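Long-range contacts in cytochrome P450 (PDB 3WEC), which hydroxylates the quinoline nitrogen of an aurachin RE biosynthetic intermediate, probably by heme-dependent oxygen activation, a step that gives these alkaloids their antibiotic activity: residues A[73-78]-A[187-191]; A[260-266]-A[399-405]; A[276-280]-A[378-384]. One frame throughout, in Å; residues are numbered along the deposited sequence.

Contact 1. Residues A[73-78]-A[187-191]; sequences FFDHLT and DINFA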
loop_
_atom_site.group_PDB
_atom_site.type_symbol
_atom_site.label_atom_id
_atom_site.label_comp_id
_atom_site.label_asym_id
_atom_site.label_seq_id
_atom_site.Cartn_x
_atom_site.Cartn_y
_atom_site.Cartn_z
ATOM N N PHE A 73 12.993 -6.359 -15.745
ATOM C CA PHE A 73 11.673 -5.747 -15.890
ATOM C C PHE A 73 11.665 -4.246 -16.191
ATOM O O PHE A 73 10.875 -3.784 -17.030
ATOM C CB PHE A 73 10.771 -6.039 -14.691
ATOM C CG PHE A 73 9.469 -5.304 -14.745
ATOM C CD1 PHE A 73 8.569 -5.545 -15.775
ATOM C CD2 PHE A 73 9.164 -4.345 -13.796
ATOM C CE1 PHE A 73 7.381 -4.849 -15.849
ATOM C CE2 PHE A 73 7.976 -3.651 -13.860
ATOM C CZ PHE A 73 7.085 -3.903 -14.889
ATOM N N PHE A 74 12.519 -3.493 -15.504
ATOM C CA PHE A 74 12.556 -2.039 -15.673
ATOM C C PHE A 74 13.237 -1.663 -16.963
ATOM O O PHE A 74 12.812 -0.729 -17.652
ATOM C CB PHE A 74 13.248 -1.359 -14.501
ATOM C CG PHE A 74 12.574 -1.614 -13.186
ATOM C CD1 PHE A 74 11.285 -1.165 -12.961
ATOM C CD2 PHE A 74 13.227 -2.314 -12.180
ATOM C CE1 PHE A 74 10.646 -1.409 -11.757
ATOM C CE2 PHE A 74 12.602 -2.552 -10.966
ATOM C CZ PHE A 74 11.313 -2.104 -10.755
ATOM N N ASP A 75 14.289 -2.399 -17.295
ATOM C CA ASP A 75 14.899 -2.243 -18.590
ATOM C C ASP A 75 13.795 -2.387 -19.625
ATOM O O ASP A 75 13.647 -1.523 -20.482
ATOM C CB ASP A 75 16.036 -3.261 -18.811
ATOM C CG ASP A 75 17.244 -3.019 -17.901
ATOM O OD1 ASP A 75 17.272 -2.000 -17.180
ATOM O OD2 ASP A 75 18.165 -3.853 -17.890
ATOM N N HIS A 76 12.981 -3.439 -19.509
ATOM C CA HIS A 76 11.954 -3.697 -20.518
ATOM C C HIS A 76 10.888 -2.635 -20.521
ATOM O O HIS A 76 10.489 -2.149 -21.581
ATOM C CB HIS A 76 11.346 -5.096 -20.387
ATOM C CG HIS A 76 10.627 -5.566 -21.646
ATOM N ND1 HIS A 76 9.304 -5.836 -21.673
ATOM C CD2 HIS A 76 11.093 -5.778 -22.946
ATOM C CE1 HIS A 76 8.946 -6.209 -22.919
ATOM N NE2 HIS A 76 10.042 -6.175 -23.693
ATOM N N LEU A 77 10.450 -2.235 -19.332
ATOM C CA LEU A 77 9.350 -1.270 -19.179
ATOM C C LEU A 77 9.705 0.068 -19.805
ATOM O O LEU A 77 8.913 0.664 -20.515
ATOM C CB LEU A 77 9.058 -1.058 -17.701
ATOM C CG LEU A 77 7.630 -0.870 -17.217
ATOM C CD1 LEU A 77 7.668 -0.179 -15.860
ATOM C CD2 LEU A 77 6.767 -0.102 -18.200
ATOM N N THR A 78 10.925 0.494 -19.513
ATOM C CA THR A 78 11.527 1.758 -19.900
ATOM C C THR A 78 11.680 1.848 -21.421
ATOM O O THR A 78 11.344 2.875 -22.028
ATOM C CB THR A 78 12.868 1.893 -19.121
ATOM O OG1 THR A 78 12.588 2.241 -17.749
ATOM C CG2 THR A 78 13.801 2.885 -19.721
ATOM N N ASP A 187 4.619 3.984 -6.203
ATOM C CA ASP A 187 4.026 3.540 -7.443
ATOM C C ASP A 187 4.926 3.941 -8.610
ATOM O O ASP A 187 5.800 4.821 -8.478
ATOM C CB ASP A 187 2.582 4.079 -7.539
ATOM C CG ASP A 187 1.668 3.263 -8.492
ATOM O OD1 ASP A 187 2.112 2.379 -9.265
ATOM O OD2 ASP A 187 0.460 3.568 -8.516
ATOM N N ILE A 188 4.738 3.277 -9.748
ATOM C CA ILE A 188 5.400 3.687 -10.970
ATOM C C ILE A 188 4.488 4.668 -11.706
ATOM O O ILE A 188 3.320 4.367 -11.929
ATOM C CB ILE A 188 5.731 2.479 -11.885
ATOM C CG1 ILE A 188 6.335 1.325 -11.061
ATOM C CG2 ILE A 188 6.615 2.927 -13.062
ATOM C CD1 ILE A 188 6.990 0.230 -11.894
ATOM N N ASN A 189 5.040 5.812 -12.119
ATOM C CA ASN A 189 4.298 6.821 -12.873
ATOM C C ASN A 189 5.238 7.568 -13.791
ATOM O O ASN A 189 6.088 8.326 -13.306
ATOM C CB ASN A 189 3.647 7.835 -11.939
ATOM C CG ASN A 189 2.508 8.611 -12.606
ATOM O OD1 ASN A 189 1.356 8.433 -12.251
ATOM N ND2 ASN A 189 2.825 9.469 -13.567
ATOM N N PHE A 190 5.074 7.361 -15.100
ATOM C CA PHE A 190 5.856 8.025 -16.118
ATOM C C PHE A 190 5.170 9.298 -16.569
ATOM O O PHE A 190 5.425 9.803 -17.669
ATOM C CB PHE A 190 5.983 7.115 -17.329
ATOM C CG PHE A 190 6.869 5.951 -17.118
ATOM C CD1 PHE A 190 8.210 6.027 -17.438
ATOM C CD2 PHE A 190 6.359 4.762 -16.610
ATOM C CE1 PHE A 190 9.045 4.937 -17.237
ATOM C CE2 PHE A 190 7.185 3.667 -16.406
ATOM C CZ PHE A 190 8.531 3.753 -16.716
ATOM N N ALA A 191 4.257 9.811 -15.762
ATOM C CA ALA A 191 3.667 11.120 -16.093
ATOM C C ALA A 191 4.095 12.089 -14.993
ATOM O O ALA A 191 3.249 12.631 -14.250
ATOM C CB ALA A 191 2.137 11.042 -16.225
#

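Contact 2. Residues A[260-266]-A[399-405]; sequences NTIGNML and LRGPETL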
loop_
_atom_site.group_PDB
_atom_site.type_symbol
_atom_site.label_atom_id
_atom_site.label_comp_id
_atom_site.label_asym_id
_atom_site.label_seq_id
_atom_site.Cartn_x
_atom_site.Cartn_y
_atom_site.Cartn_z
ATOM N N ASN A 260 -5.131 6.090 0.390
ATOM C CA ASN A 260 -6.004 5.655 -0.702
ATOM C C ASN A 260 -7.212 4.937 -0.128
ATOM O O ASN A 260 -8.302 5.114 -0.599
ATOM C CB ASN A 260 -5.253 4.719 -1.675
ATOM C CG ASN A 260 -4.495 5.473 -2.743
ATOM O OD1 ASN A 260 -4.572 6.708 -2.836
ATOM N ND2 ASN A 260 -3.789 4.734 -3.593
ATOM N N THR A 261 -6.989 4.098 0.871
ATOM C CA THR A 261 -8.050 3.344 1.495
ATOM C C THR A 261 -9.065 4.181 2.266
ATOM O O THR A 261 -10.216 3.828 2.300
ATOM C CB THR A 261 -7.497 2.249 2.440
ATOM O OG1 THR A 261 -6.589 1.427 1.702
ATOM C CG2 THR A 261 -8.637 1.398 2.949
ATOM N N ILE A 262 -8.630 5.252 2.930
ATOM C CA ILE A 262 -9.533 6.183 3.556
ATOM C C ILE A 262 -10.437 6.804 2.470
ATOM O O ILE A 262 -11.661 6.916 2.662
ATOM C CB ILE A 262 -8.748 7.366 4.209
ATOM C CG1 ILE A 262 -7.725 6.866 5.202
ATOM C CG2 ILE A 262 -9.702 8.421 4.796
ATOM C CD1 ILE A 262 -8.064 7.156 6.636
ATOM N N GLY A 263 -9.828 7.225 1.344
ATOM C CA GLY A 263 -10.613 7.816 0.239
ATOM C C GLY A 263 -11.623 6.854 -0.377
ATOM O O GLY A 263 -12.798 7.181 -0.504
ATOM N N ASN A 264 -11.142 5.664 -0.727
ATOM C CA ASN A 264 -11.960 4.562 -1.225
ATOM C C ASN A 264 -13.048 4.123 -0.232
ATOM O O ASN A 264 -14.125 3.781 -0.647
ATOM C CB ASN A 264 -11.047 3.368 -1.554
ATOM C CG ASN A 264 -10.251 3.572 -2.824
ATOM O OD1 ASN A 264 -10.519 4.495 -3.650
ATOM N ND2 ASN A 264 -9.279 2.710 -3.019
ATOM N N MET A 265 -12.743 4.123 1.071
ATOM C CA MET A 265 -13.744 3.778 2.096
ATOM C C MET A 265 -14.903 4.741 2.018
ATOM O O MET A 265 -16.077 4.339 1.974
ATOM C CB MET A 265 -13.145 3.831 3.506
ATOM C CG MET A 265 -14.130 3.406 4.581
ATOM S SD MET A 265 -13.420 3.518 6.218
ATOM C CE MET A 265 -12.518 1.985 6.307
ATOM N N LEU A 266 -14.547 6.018 1.980
ATOM C CA LEU A 266 -15.485 7.129 1.805
ATOM C C LEU A 266 -16.402 6.993 0.554
ATOM O O LEU A 266 -17.630 6.970 0.667
ATOM C CB LEU A 266 -14.678 8.436 1.794
ATOM C CG LEU A 266 -14.543 9.279 3.069
ATOM C CD1 LEU A 266 -15.213 8.704 4.335
ATOM C CD2 LEU A 266 -13.132 9.721 3.357
ATOM N N LEU A 399 -1.341 1.405 -8.035
ATOM C CA LEU A 399 -2.139 1.906 -6.877
ATOM C C LEU A 399 -3.414 2.570 -7.349
ATOM O O LEU A 399 -3.475 3.068 -8.467
ATOM C CB LEU A 399 -1.318 2.888 -6.048
ATOM C CG LEU A 399 -0.443 2.464 -4.851
ATOM C CD1 LEU A 399 -0.103 0.996 -4.761
ATOM C CD2 LEU A 399 0.797 3.367 -4.754
ATOM N N ARG A 400 -4.448 2.533 -6.524
ATOM C CA ARG A 400 -5.710 3.160 -6.880
ATOM C C ARG A 400 -6.363 3.850 -5.699
ATOM O O ARG A 400 -6.549 3.271 -4.606
ATOM C CB ARG A 400 -6.664 2.152 -7.503
ATOM C CG ARG A 400 -7.912 2.792 -8.105
ATOM C CD ARG A 400 -8.724 1.788 -8.902
ATOM N NE ARG A 400 -9.921 2.382 -9.454
ATOM C CZ ARG A 400 -11.109 2.355 -8.872
ATOM N NH1 ARG A 400 -12.163 2.912 -9.461
ATOM N NH2 ARG A 400 -11.245 1.759 -7.710
ATOM N N GLY A 401 -6.657 5.126 -5.928
ATOM C CA GLY A 401 -7.345 5.940 -4.938
ATOM C C GLY A 401 -7.562 7.309 -5.542
ATOM O O GLY A 401 -6.907 7.658 -6.513
ATOM N N PRO A 402 -8.476 8.091 -4.958
ATOM C CA PRO A 402 -8.834 9.415 -5.484
ATOM C C PRO A 402 -7.742 10.494 -5.277
ATOM O O PRO A 402 -7.024 10.502 -4.261
ATOM C CB PRO A 402 -10.101 9.750 -4.687
ATOM C CG PRO A 402 -9.922 8.989 -3.391
ATOM C CD PRO A 402 -9.374 7.685 -3.856
ATOM N N GLU A 403 -7.664 11.415 -6.240
ATOM C CA GLU A 403 -6.726 12.542 -6.210
ATOM C C GLU A 403 -7.246 13.654 -5.289
ATOM O O GLU A 403 -6.479 14.237 -4.540
ATOM C CB GLU A 403 -6.484 13.074 -7.672
ATOM C CG GLU A 403 -5.704 14.382 -7.817
ATOM C CD GLU A 403 -4.704 14.381 -8.974
ATOM O OE1 GLU A 403 -4.906 15.142 -9.958
ATOM O OE2 GLU A 403 -3.694 13.625 -8.887
ATOM N N THR A 404 -8.540 13.961 -5.430
ATOM C CA THR A 404 -9.299 14.955 -4.661
ATOM C C THR A 404 -10.632 14.298 -4.248
ATOM O O THR A 404 -10.995 13.235 -4.773
ATOM C CB THR A 404 -9.616 16.282 -5.440
ATOM O OG1 THR A 404 -10.557 16.057 -6.502
ATOM C CG2 THR A 404 -8.366 17.017 -5.960
ATOM N N LEU A 405 -11.370 14.908 -3.320
ATOM C CA LEU A 405 -12.626 14.296 -2.858
ATOM C C LEU A 405 -13.465 15.326 -2.115
ATOM O O LEU A 405 -12.992 15.929 -1.141
ATOM C CB LEU A 405 -12.326 13.062 -1.978
ATOM C CG LEU A 405 -13.426 12.008 -1.772
ATOM C CD1 LEU A 405 -13.819 11.298 -3.075
ATOM C CD2 LEU A 405 -12.974 10.997 -0.729
HETATM O O HOH W 1 -6.420 8.574 -2.376
#

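Contact 3. Residues A[276-280]-A[378-384]; sequences FEQVR and LSQRYRS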
loop_
_atom_site.group_PDB
_atom_site.type_symbol
_atom_site.label_atom_id
_atom_site.label_comp_id
_atom_site.label_asym_id
_atom_site.label_seq_id
_atom_site.Cartn_x
_atom_site.Cartn_y
_atom_site.Cartn_z
ATOM N N PHE A 276 -23.236 1.231 5.417
ATOM C CA PHE A 276 -22.784 2.169 6.426
ATOM C C PHE A 276 -23.751 2.144 7.597
ATOM O O PHE A 276 -23.325 2.018 8.741
ATOM C CB PHE A 276 -22.672 3.580 5.841
ATOM C CG PHE A 276 -22.167 4.599 6.822
ATOM C CD1 PHE A 276 -20.862 4.527 7.321
ATOM C CD2 PHE A 276 -23.000 5.620 7.266
ATOM C CE1 PHE A 276 -20.398 5.463 8.230
ATOM C CE2 PHE A 276 -22.533 6.558 8.174
ATOM C CZ PHE A 276 -21.235 6.480 8.655
ATOM N N GLU A 277 -25.051 2.240 7.291
ATOM C CA GLU A 277 -26.103 2.156 8.299
ATOM C C GLU A 277 -25.923 0.927 9.209
ATOM O O GLU A 277 -26.023 1.039 10.442
ATOM C CB GLU A 277 -27.499 2.192 7.646
ATOM C CG GLU A 277 -28.140 3.573 7.689
ATOM C CD GLU A 277 -29.153 3.814 6.581
ATOM O OE1 GLU A 277 -30.053 2.964 6.364
ATOM O OE2 GLU A 277 -29.066 4.880 5.934
ATOM N N GLN A 278 -25.618 -0.219 8.594
ATOM C CA GLN A 278 -25.264 -1.461 9.299
ATOM C C GLN A 278 -24.139 -1.267 10.322
ATOM O O GLN A 278 -24.243 -1.758 11.445
ATOM C CB GLN A 278 -24.826 -2.536 8.297
ATOM C CG GLN A 278 -25.838 -2.847 7.207
ATOM C CD GLN A 278 -26.706 -4.049 7.529
ATOM O OE1 GLN A 278 -27.472 -4.055 8.501
ATOM N NE2 GLN A 278 -26.596 -5.079 6.698
ATOM N N VAL A 279 -23.072 -0.563 9.925
ATOM C CA VAL A 279 -21.920 -0.332 10.804
ATOM C C VAL A 279 -22.277 0.518 12.052
ATOM O O VAL A 279 -21.972 0.137 13.237
ATOM C CB VAL A 279 -20.700 0.258 10.045
ATOM C CG1 VAL A 279 -19.575 0.621 11.006
ATOM C CG2 VAL A 279 -20.205 -0.712 8.980
ATOM N N ARG A 280 -22.818 1.727 11.798
ATOM C CA ARG A 280 -23.277 2.633 12.871
ATOM C C ARG A 280 -24.294 1.967 13.837
ATOM O O ARG A 280 -24.307 2.263 15.055
ATOM C CB ARG A 280 -23.840 3.977 12.314
ATOM C CG ARG A 280 -24.275 4.958 13.418
ATOM C CD ARG A 280 -25.012 6.195 12.908
ATOM N NE ARG A 280 -26.377 5.884 12.481
ATOM C CZ ARG A 280 -26.689 5.450 11.261
ATOM N NH1 ARG A 280 -25.728 5.281 10.347
ATOM N NH2 ARG A 280 -27.944 5.172 10.953
ATOM N N LEU A 378 -15.927 7.621 12.526
ATOM C CA LEU A 378 -16.737 7.986 11.391
ATOM C C LEU A 378 -18.224 7.671 11.580
ATOM O O LEU A 378 -19.086 8.518 11.362
ATOM C CB LEU A 378 -16.264 7.205 10.174
ATOM C CG LEU A 378 -16.057 7.867 8.800
ATOM C CD1 LEU A 378 -16.656 6.992 7.697
ATOM C CD2 LEU A 378 -16.519 9.313 8.674
ATOM N N SER A 379 -18.499 6.422 11.927
ATOM C CA SER A 379 -19.856 5.908 12.033
ATOM C C SER A 379 -20.514 6.396 13.295
ATOM O O SER A 379 -21.717 6.549 13.317
ATOM C CB SER A 379 -19.851 4.383 12.030
ATOM O OG SER A 379 -18.944 3.891 13.013
ATOM N N GLN A 380 -19.726 6.637 14.338
ATOM C CA GLN A 380 -20.252 7.181 15.601
ATOM C C GLN A 380 -20.595 8.667 15.446
ATOM O O GLN A 380 -21.608 9.107 15.926
ATOM C CB GLN A 380 -19.280 6.946 16.756
ATOM C CG GLN A 380 -19.136 5.478 17.171
ATOM C CD GLN A 380 -18.249 5.268 18.409
ATOM O OE1 GLN A 380 -17.219 5.931 18.593
ATOM N NE2 GLN A 380 -18.643 4.324 19.255
ATOM N N ARG A 381 -19.769 9.411 14.720
ATOM C CA ARG A 381 -19.979 10.839 14.480
ATOM C C ARG A 381 -21.066 11.199 13.421
ATOM O O ARG A 381 -21.783 12.192 13.573
ATOM C CB ARG A 381 -18.640 11.467 14.073
ATOM C CG ARG A 381 -18.694 12.978 14.068
ATOM C CD ARG A 381 -17.333 13.674 14.110
ATOM N NE ARG A 381 -17.653 15.077 14.320
ATOM C CZ ARG A 381 -17.856 15.627 15.523
ATOM N NH1 ARG A 381 -17.668 14.916 16.632
ATOM N NH2 ARG A 381 -18.199 16.898 15.608
ATOM N N TYR A 382 -21.177 10.405 12.355
ATOM C CA TYR A 382 -21.972 10.802 11.177
ATOM C C TYR A 382 -23.046 9.783 10.810
ATOM O O TYR A 382 -22.823 8.574 10.875
ATOM C CB TYR A 382 -21.054 11.095 9.948
ATOM C CG TYR A 382 -20.008 12.181 10.189
ATOM C CD1 TYR A 382 -20.402 13.477 10.519
ATOM C CD2 TYR A 382 -18.631 11.914 10.098
ATOM C CE1 TYR A 382 -19.479 14.474 10.756
ATOM C CE2 TYR A 382 -17.680 12.917 10.337
ATOM C CZ TYR A 382 -18.129 14.200 10.673
ATOM O OH TYR A 382 -17.275 15.241 10.919
ATOM N N ARG A 383 -24.222 10.279 10.440
ATOM C CA ARG A 383 -25.317 9.406 9.974
ATOM C C ARG A 383 -25.191 9.052 8.477
ATOM O O ARG A 383 -25.570 7.950 8.065
ATOM C CB ARG A 383 -26.715 9.976 10.304
ATOM C CG ARG A 383 -27.396 10.811 9.210
ATOM C CD ARG A 383 -28.896 10.514 9.018
ATOM N NE ARG A 383 -29.548 10.112 10.263
ATOM C CZ ARG A 383 -29.584 8.863 10.731
ATOM N NH1 ARG A 383 -29.019 7.869 10.059
ATOM N NH2 ARG A 383 -30.184 8.602 11.882
ATOM N N SER A 384 -24.669 9.984 7.680
ATOM C CA SER A 384 -24.501 9.767 6.244
ATOM C C SER A 384 -23.205 10.412 5.746
ATOM O O SER A 384 -22.702 11.394 6.325
ATOM C CB SER A 384 -25.700 10.313 5.468
ATOM O OG SER A 384 -25.657 11.724 5.424
#

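Contact 1. Residues A[73-78]-A[187-191]
Start at the first turn of the short helix, with F73. Its ring also touches A323 and M325 of strand 323-326; toward the loop it offers its edge, with CE2 4.5 Å from CD1 of I188. F74 comes closer: its ring, also edge on, puts CE1 4.0 Å from CD1 of I188. L77, one turn on from F73, is the helix residue that gives most to the contact. Its CA-to-CB bond points at the loop, and its CD1 serves two neighbours at once, 4.0 Å from CD1 of I188 and 3.9 Å from CE2 of F190. CD1 of I188 therefore meets F73, F74 and L77 together, while L77 fills the space beside the edge of the F190 ring. T78 closes the row. Its OG1 makes a weak hydrogen bond back to O of F74 (3.0 Å), within the helix, and sits 4.5 Å from CZ of F190.

Side chains do all the bridging: the CA atoms of F74 and I188 are 10.3 Å apart, those of T78 and F190 9.3 Å, and what joins the segments is apolar contact. The loop is held from behind, where the D187 carboxylate takes the backbone NH groups of G398 and L399 and the I188 backbone is hydrogen-bonded to that of M397.

D187 and I188 both touch the bound quinolone. The arrangement is that of the P450 fold, in which the B' helix (73-81) meets the F-G loop between helices 172-182 and 194-216 beside the substrate pocket, on the distal side of the heme.

Contact 2. Residues A[260-266]-A[399-405]
N260 and N264, one turn apart on the long helix, carry much of this contact, and both reach for the backbone around G401. The amide of N264 makes the direct hydrogen bond between the segments, ND2 to O of R400 at 3.2 Å; its OD1 is buried against CD of P402 (3.4 Å) with no polar partner. ND2 of N260 is near the same R400 oxygen, at 3.3 Å, but badly angled for a bond. Its OD1 does better, through a water 2.7 Å away that also lies 2.8 Å from O of P402.

Two glycines allow the close fit. The CA atoms of N260 and G401 come within 4.5 Å, where a CB on G401 would strike OD1 of N260; a CB on G263 would collide with P402, whose CG sits 3.9 Å from CA of G263. CD2 of L405 packs 4.0 Å from CB of L266.

The R400 guanidinium makes a salt bridge with E297, while L399 touches the bound quinolone. Helix 240-271 is the P450 helix I: P402 and L405 lean on V149 of helix 148-153, T261, I262 and M265 pack on helix 364-381, and the loop leads to strand 407-410, which pairs with 384-387.

Contact 3. Residues A[276-280]-A[378-384]
F276 pushes its ring into the bend where helix 364-381 gives way to strand 384-387. Three carbonyl oxygens, those of L378, Y382 and R383, lie near the ring plane around its edge, where the CH groups carry the slight positive charge; CE2 of F276 is 3.4 Å from O of Y382 and 3.3 Å from O of R383. CZ of F276 comes within 3.7 Å of CA of S379, and CE1 of F276 touches CD1 of L378 at 4.1 Å. The same ring meets that of F269, with planes at about 55°. In P450 terms, this is helix J (273-281) packed against the C-terminal end of helix L (364-381), the helix that follows the heme-ligating cysteine. Helix L ends in a bond from N of Y382 to O of L378 (3.0 Å), after which Y382 leaves helical angles and the chain turns into the small sheet with strand 407-410.

S379 is small enough for the backbones to come together: its CA is 4.8 Å from that of R280, and CG of R280 lies 3.0 Å from O of S379. Its OG, hydrogen-bonded to O of L375 in its own helix, is 3.9 Å from CG1 of V279. Further out, the two arginines approach despite their like charge: NH1 of R383 lies over one face of the R280 guanidinium, 3.0 Å from NH2 of R280, and two donors cannot bond to each other.

Contact 1 closes first along the chain; contact 2 opens later on helix 240-271, and both segments of contact 3 fall between those of contact 2. Centre to centre, contacts 1 and 2 are about 23 Å apart, contacts 2 and 3 about 19 Å, and contacts 1 and 3 about 41 Å, on opposite sides of the chain's centre. Contact 2 touches both others: OD2 of D187 lies 2.9 Å from N of L399, probably a hydrogen bond, and CD1 of L266 packs 4.0 Å from CD1 of L378. Helices 240-271 and 273-281 are consecutive. The contacts thus lead from the substrate pocket, which residues of contacts 1 and 2 line, outward to contact 3, centred about 25 Å from the chain's centre.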